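Local coordinates for hypothetical protein (Staphylococcus aureus subsp. aureus, PDB 2IL5) that is of unknown function but belongs to the Activator of Hsp90 ATPase homolog 1-like family and probably has a Bet v 1-like fold, at residues Y22-W33 with F110-M120. Residues are numbered along the deposited sequence; the frame is centred on the assembly and turned at random.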
loop_
_atom_site.group_PDB
_atom_site.type_symbol
_atom_site.label_atom_id
_atom_site.label_comp_id
_atom_site.label_asym_id
_atom_site.label_seq_id
_atom_site.Cartn_x
_atom_site.Cartn_y
_atom_site.Cartn_z
ATOM N N TYR A 22 -11.432 7.073 10.368
ATOM C CA TYR A 22 -12.648 6.445 9.871
ATOM C C TYR A 22 -13.579 6.192 11.023
ATOM O O TYR A 22 -13.128 6.073 12.163
ATOM C CB TYR A 22 -12.335 5.115 9.189
ATOM C CG TYR A 22 -11.396 5.248 8.034
ATOM C CD1 TYR A 22 -10.125 4.641 8.056
ATOM C CD2 TYR A 22 -11.753 6.018 6.920
ATOM C CE1 TYR A 22 -9.254 4.786 6.976
ATOM C CE2 TYR A 22 -10.904 6.165 5.853
ATOM C CZ TYR A 22 -9.648 5.546 5.882
ATOM O OH TYR A 22 -8.827 5.707 4.791
ATOM N N LYS A 23 -14.866 6.095 10.704
ATOM C CA LYS A 23 -15.895 5.669 11.641
ATOM C C LYS A 23 -15.890 4.146 11.866
ATOM O O LYS A 23 -16.406 3.656 12.867
ATOM C CB LYS A 23 -17.279 6.098 11.124
ATOM C CG LYS A 23 -17.639 5.409 9.800
ATOM C CD LYS A 23 -18.976 5.818 9.257
ATOM C CE LYS A 23 -19.126 5.294 7.845
ATOM N NZ LYS A 23 -20.043 6.145 7.033
ATOM N N PHE A 24 -15.349 3.401 10.909
ATOM C CA PHE A 24 -15.266 1.938 11.013
ATOM C C PHE A 24 -14.420 1.480 12.191
ATOM O O PHE A 24 -13.491 2.176 12.554
ATOM C CB PHE A 24 -14.628 1.381 9.749
ATOM C CG PHE A 24 -15.284 1.832 8.505
ATOM C CD1 PHE A 24 -16.630 1.560 8.279
ATOM C CD2 PHE A 24 -14.565 2.527 7.546
ATOM C CE1 PHE A 24 -17.253 1.991 7.096
ATOM C CE2 PHE A 24 -15.173 2.953 6.370
ATOM C CZ PHE A 24 -16.509 2.681 6.143
ATOM N N SER A 25 -14.750 0.314 12.761
ATOM C CA SER A 25 -13.922 -0.355 13.784
ATOM C C SER A 25 -12.511 -0.760 13.253
ATOM O O SER A 25 -12.359 -1.031 12.046
ATOM C CB SER A 25 -14.648 -1.584 14.346
ATOM O OG SER A 25 -14.641 -2.649 13.410
ATOM N N PRO A 26 -11.478 -0.770 14.137
ATOM C CA PRO A 26 -10.120 -1.192 13.722
ATOM C C PRO A 26 -10.138 -2.532 13.029
ATOM O O PRO A 26 -9.474 -2.717 12.026
ATOM C CB PRO A 26 -9.358 -1.286 15.052
ATOM C CG PRO A 26 -9.983 -0.241 15.878
ATOM C CD PRO A 26 -11.484 -0.323 15.540
ATOM N N GLU A 27 -10.901 -3.453 13.585
ATOM C CA GLU A 27 -11.192 -4.727 12.959
ATOM C C GLU A 27 -11.674 -4.676 11.505
ATOM O O GLU A 27 -11.294 -5.533 10.708
ATOM C CB GLU A 27 -12.250 -5.459 13.774
ATOM C CG GLU A 27 -13.074 -6.419 12.932
ATOM C CD GLU A 27 -13.860 -7.396 13.742
ATOM O OE1 GLU A 27 -14.640 -6.960 14.620
ATOM O OE2 GLU A 27 -13.712 -8.604 13.476
ATOM N N LEU A 28 -12.571 -3.737 11.189
ATOM C CA LEU A 28 -13.072 -3.588 9.805
ATOM C C LEU A 28 -12.006 -3.024 8.867
ATOM O O LEU A 28 -11.872 -3.493 7.740
ATOM C CB LEU A 28 -14.364 -2.772 9.731
ATOM C CG LEU A 28 -15.657 -3.503 10.156
ATOM C CD1 LEU A 28 -16.812 -2.555 10.023
ATOM C CD2 LEU A 28 -15.947 -4.807 9.374
ATOM N N VAL A 29 -11.247 -2.034 9.340
ATOM C CA VAL A 29 -10.118 -1.510 8.575
ATOM C C VAL A 29 -8.968 -2.518 8.426
ATOM O O VAL A 29 -8.397 -2.648 7.339
ATOM C CB VAL A 29 -9.608 -0.166 9.134
ATOM C CG1 VAL A 29 -8.521 0.398 8.212
ATOM C CG2 VAL A 29 -10.786 0.818 9.225
ATOM N N TYR A 30 -8.647 -3.237 9.501
ATOM C CA TYR A 30 -7.570 -4.233 9.489
ATOM C C TYR A 30 -7.907 -5.335 8.507
ATOM O O TYR A 30 -7.058 -5.769 7.757
ATOM C CB TYR A 30 -7.323 -4.794 10.898
ATOM C CG TYR A 30 -6.253 -5.878 10.990
ATOM C CD1 TYR A 30 -6.601 -7.250 10.977
ATOM C CD2 TYR A 30 -4.892 -5.541 11.128
ATOM C CE1 TYR A 30 -5.627 -8.247 11.053
ATOM C CE2 TYR A 30 -3.908 -6.523 11.201
ATOM C CZ TYR A 30 -4.267 -7.871 11.168
ATOM O OH TYR A 30 -3.269 -8.841 11.276
ATOM N N GLU A 31 -9.149 -5.795 8.532
ATOM C CA GLU A 31 -9.641 -6.780 7.579
ATOM C C GLU A 31 -9.396 -6.393 6.103
ATOM O O GLU A 31 -9.027 -7.256 5.286
ATOM C CB GLU A 31 -11.132 -7.030 7.818
ATOM C CG GLU A 31 -11.705 -8.255 7.082
ATOM C CD GLU A 31 -13.196 -8.555 7.421
ATOM O OE1 GLU A 31 -14.081 -7.683 7.251
ATOM O OE2 GLU A 31 -13.479 -9.692 7.839
ATOM N N ALA A 32 -9.606 -5.116 5.762
ATOM C CA ALA A 32 -9.389 -4.614 4.385
ATOM C C ALA A 32 -8.001 -4.943 3.842
ATOM O O ALA A 32 -7.846 -5.166 2.634
ATOM C CB ALA A 32 -9.635 -3.110 4.329
ATOM N N TRP A 33 -7.021 -5.012 4.767
ATOM C CA TRP A 33 -5.592 -5.152 4.499
ATOM C C TRP A 33 -5.162 -6.596 4.466
ATOM O O TRP A 33 -4.049 -6.894 4.046
ATOM C CB TRP A 33 -4.732 -4.425 5.567
ATOM C CG TRP A 33 -4.639 -2.899 5.367
ATOM C CD1 TRP A 33 -5.545 -1.943 5.803
ATOM C CD2 TRP A 33 -3.587 -2.177 4.706
ATOM N NE1 TRP A 33 -5.106 -0.678 5.451
ATOM C CE2 TRP A 33 -3.916 -0.793 4.773
ATOM C CE3 TRP A 33 -2.399 -2.558 4.056
ATOM C CZ2 TRP A 33 -3.079 0.213 4.214
ATOM C CZ3 TRP A 33 -1.574 -1.545 3.484
ATOM C CH2 TRP A 33 -1.924 -0.193 3.564
ATOM N N PHE A 110 -3.261 0.649 13.247
ATOM C CA PHE A 110 -4.687 0.911 13.476
ATOM C C PHE A 110 -4.961 1.164 14.974
ATOM O O PHE A 110 -4.662 0.311 15.809
ATOM C CB PHE A 110 -5.522 -0.280 12.962
ATOM C CG PHE A 110 -5.125 -0.738 11.592
ATOM C CD1 PHE A 110 -4.248 -1.811 11.426
ATOM C CD2 PHE A 110 -5.571 -0.061 10.460
ATOM C CE1 PHE A 110 -3.820 -2.214 10.145
ATOM C CE2 PHE A 110 -5.162 -0.460 9.188
ATOM C CZ PHE A 110 -4.292 -1.540 9.028
ATOM N N PHE A 111 -5.477 2.337 15.320
ATOM C CA PHE A 111 -5.845 2.656 16.703
ATOM C C PHE A 111 -7.337 2.880 16.821
ATOM O O PHE A 111 -7.939 3.525 15.961
ATOM C CB PHE A 111 -5.135 3.920 17.196
ATOM C CG PHE A 111 -3.644 3.788 17.283
ATOM C CD1 PHE A 111 -2.842 4.006 16.151
ATOM C CD2 PHE A 111 -3.030 3.465 18.501
ATOM C CE1 PHE A 111 -1.456 3.881 16.227
ATOM C CE2 PHE A 111 -1.623 3.358 18.589
ATOM C CZ PHE A 111 -0.843 3.579 17.447
ATOM N N GLU A 112 -7.935 2.355 17.886
ATOM C CA GLU A 112 -9.348 2.635 18.189
ATOM C C GLU A 112 -9.471 4.048 18.748
ATOM O O GLU A 112 -8.702 4.440 19.630
ATOM C CB GLU A 112 -9.877 1.642 19.210
ATOM C CG GLU A 112 -11.329 1.222 19.005
ATOM C CD GLU A 112 -11.636 -0.117 19.668
ATOM O OE1 GLU A 112 -10.661 -0.756 20.157
ATOM O OE2 GLU A 112 -12.839 -0.516 19.699
ATOM N N ARG A 113 -10.403 4.825 18.210
ATOM C CA ARG A 113 -10.699 6.140 18.770
ATOM C C ARG A 113 -11.804 6.017 19.818
ATOM O O ARG A 113 -12.510 5.002 19.856
ATOM C CB ARG A 113 -11.139 7.089 17.665
ATOM C CG ARG A 113 -10.231 7.078 16.467
ATOM C CD ARG A 113 -10.986 7.427 15.209
ATOM N NE ARG A 113 -11.428 8.817 15.191
ATOM C CZ ARG A 113 -12.429 9.265 14.435
ATOM N NH1 ARG A 113 -13.077 8.427 13.634
ATOM N NH2 ARG A 113 -12.786 10.549 14.468
ATOM N N GLU A 114 -11.937 7.025 20.681
ATOM C CA GLU A 114 -13.167 7.166 21.507
ATOM C C GLU A 114 -14.019 8.317 20.965
ATOM O O GLU A 114 -13.673 9.503 21.092
ATOM C CB GLU A 114 -12.900 7.288 23.014
ATOM C CG GLU A 114 -11.683 8.108 23.376
ATOM C CD GLU A 114 -11.777 8.675 24.769
ATOM O OE1 GLU A 114 -12.365 8.008 25.653
ATOM O OE2 GLU A 114 -11.263 9.797 24.973
ATOM N N THR A 115 -15.165 7.915 20.419
ATOM C CA THR A 115 -15.821 8.482 19.228
ATOM C C THR A 115 -15.753 7.341 18.204
ATOM O O THR A 115 -16.292 6.248 18.439
ATOM C CB THR A 115 -15.201 9.829 18.618
ATOM O OG1 THR A 115 -15.902 10.181 17.413
ATOM C CG2 THR A 115 -13.686 9.731 18.268
ATOM N N GLY A 116 -15.021 7.589 17.116
ATOM C CA GLY A 116 -15.053 6.764 15.915
ATOM C C GLY A 116 -14.616 5.324 16.034
ATOM O O GLY A 116 -14.525 4.759 17.115
ATOM N N GLY A 117 -14.377 4.716 14.887
ATOM C CA GLY A 117 -13.772 3.403 14.850
ATOM C C GLY A 117 -12.269 3.491 14.979
ATOM O O GLY A 117 -11.709 3.150 16.004
ATOM N N THR A 118 -11.611 3.957 13.928
ATOM C CA THR A 118 -10.151 3.830 13.848
ATOM C C THR A 118 -9.407 5.044 13.337
ATOM O O THR A 118 -9.867 5.748 12.434
ATOM C CB THR A 118 -9.700 2.490 13.161
ATOM O OG1 THR A 118 -8.463 2.636 12.390
ATOM C CG2 THR A 118 -10.756 1.953 12.327
ATOM N N GLN A 119 -8.270 5.294 13.988
ATOM C CA GLN A 119 -7.176 6.072 13.421
ATOM C C GLN A 119 -6.188 5.166 12.690
ATOM O O GLN A 119 -5.615 4.240 13.266
ATOM C CB GLN A 119 -6.432 6.817 14.517
ATOM C CG GLN A 119 -5.342 7.719 14.016
ATOM C CD GLN A 119 -4.563 8.345 15.142
ATOM O OE1 GLN A 119 -4.437 7.766 16.218
ATOM N NE2 GLN A 119 -4.020 9.535 14.902
HETATM N N MSE A 120 -5.968 5.449 11.413
HETATM C CA MSE A 120 -5.058 4.656 10.632
HETATM C C MSE A 120 -3.857 5.496 10.295
HETATM O O MSE A 120 -3.979 6.534 9.646
HETATM C CB MSE A 120 -5.728 4.130 9.375
HETATM C CG MSE A 120 -4.840 3.199 8.550
HETATM SE SE MSE A 120 -5.620 2.730 6.815
HETATM C CE MSE A 120 -5.154 4.266 5.753
#
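Phe110 reaches from its strand to helix 26-32, and its ring packs against Val29, Tyr30 and Trp33, with Val90 of strand 89-94 also against it. Phe110 CB meets Pro26 CB at 4.5 Å, a loose touch. With CG anti to the carbonyl carbon (chi1 -47°), the ring turns one face to Tyr30 CA, which sits over its centre in a CH-pi contact. Along one side CD1 and CE1 come up to the edge of the Tyr30 ring, Phe110 CE1 lying 3.6 Å from Tyr30 CD2; along the other, CD2 and CE2 lean on Val29 CG1. Phe110 CZ ends 3.5 Å from Trp33 CD1, the Phe110 edge meeting the face of the indole five-membered ring, offset edge-to-face. Met120 SE stands at the indole edge, 3.7 Å from Trp33 NE1, a Met-aromatic contact beside a buried nitrogen without a hydrogen-bonding partner.

At the base, Tyr22 N donates a nearly straight bond to Thr118 O (2.9 Å). Tyr22 O takes Thr118 N from above its carbonyl plane and weaker bonds from Gly117 N and Arg113 NH1. Gly117 and Thr118, both facing Tyr22, make a classic beta bulge at the start of strand 118-128, consistent with the helix-grip fold, whose sheet wraps round the long C-terminal helix, here 136-166.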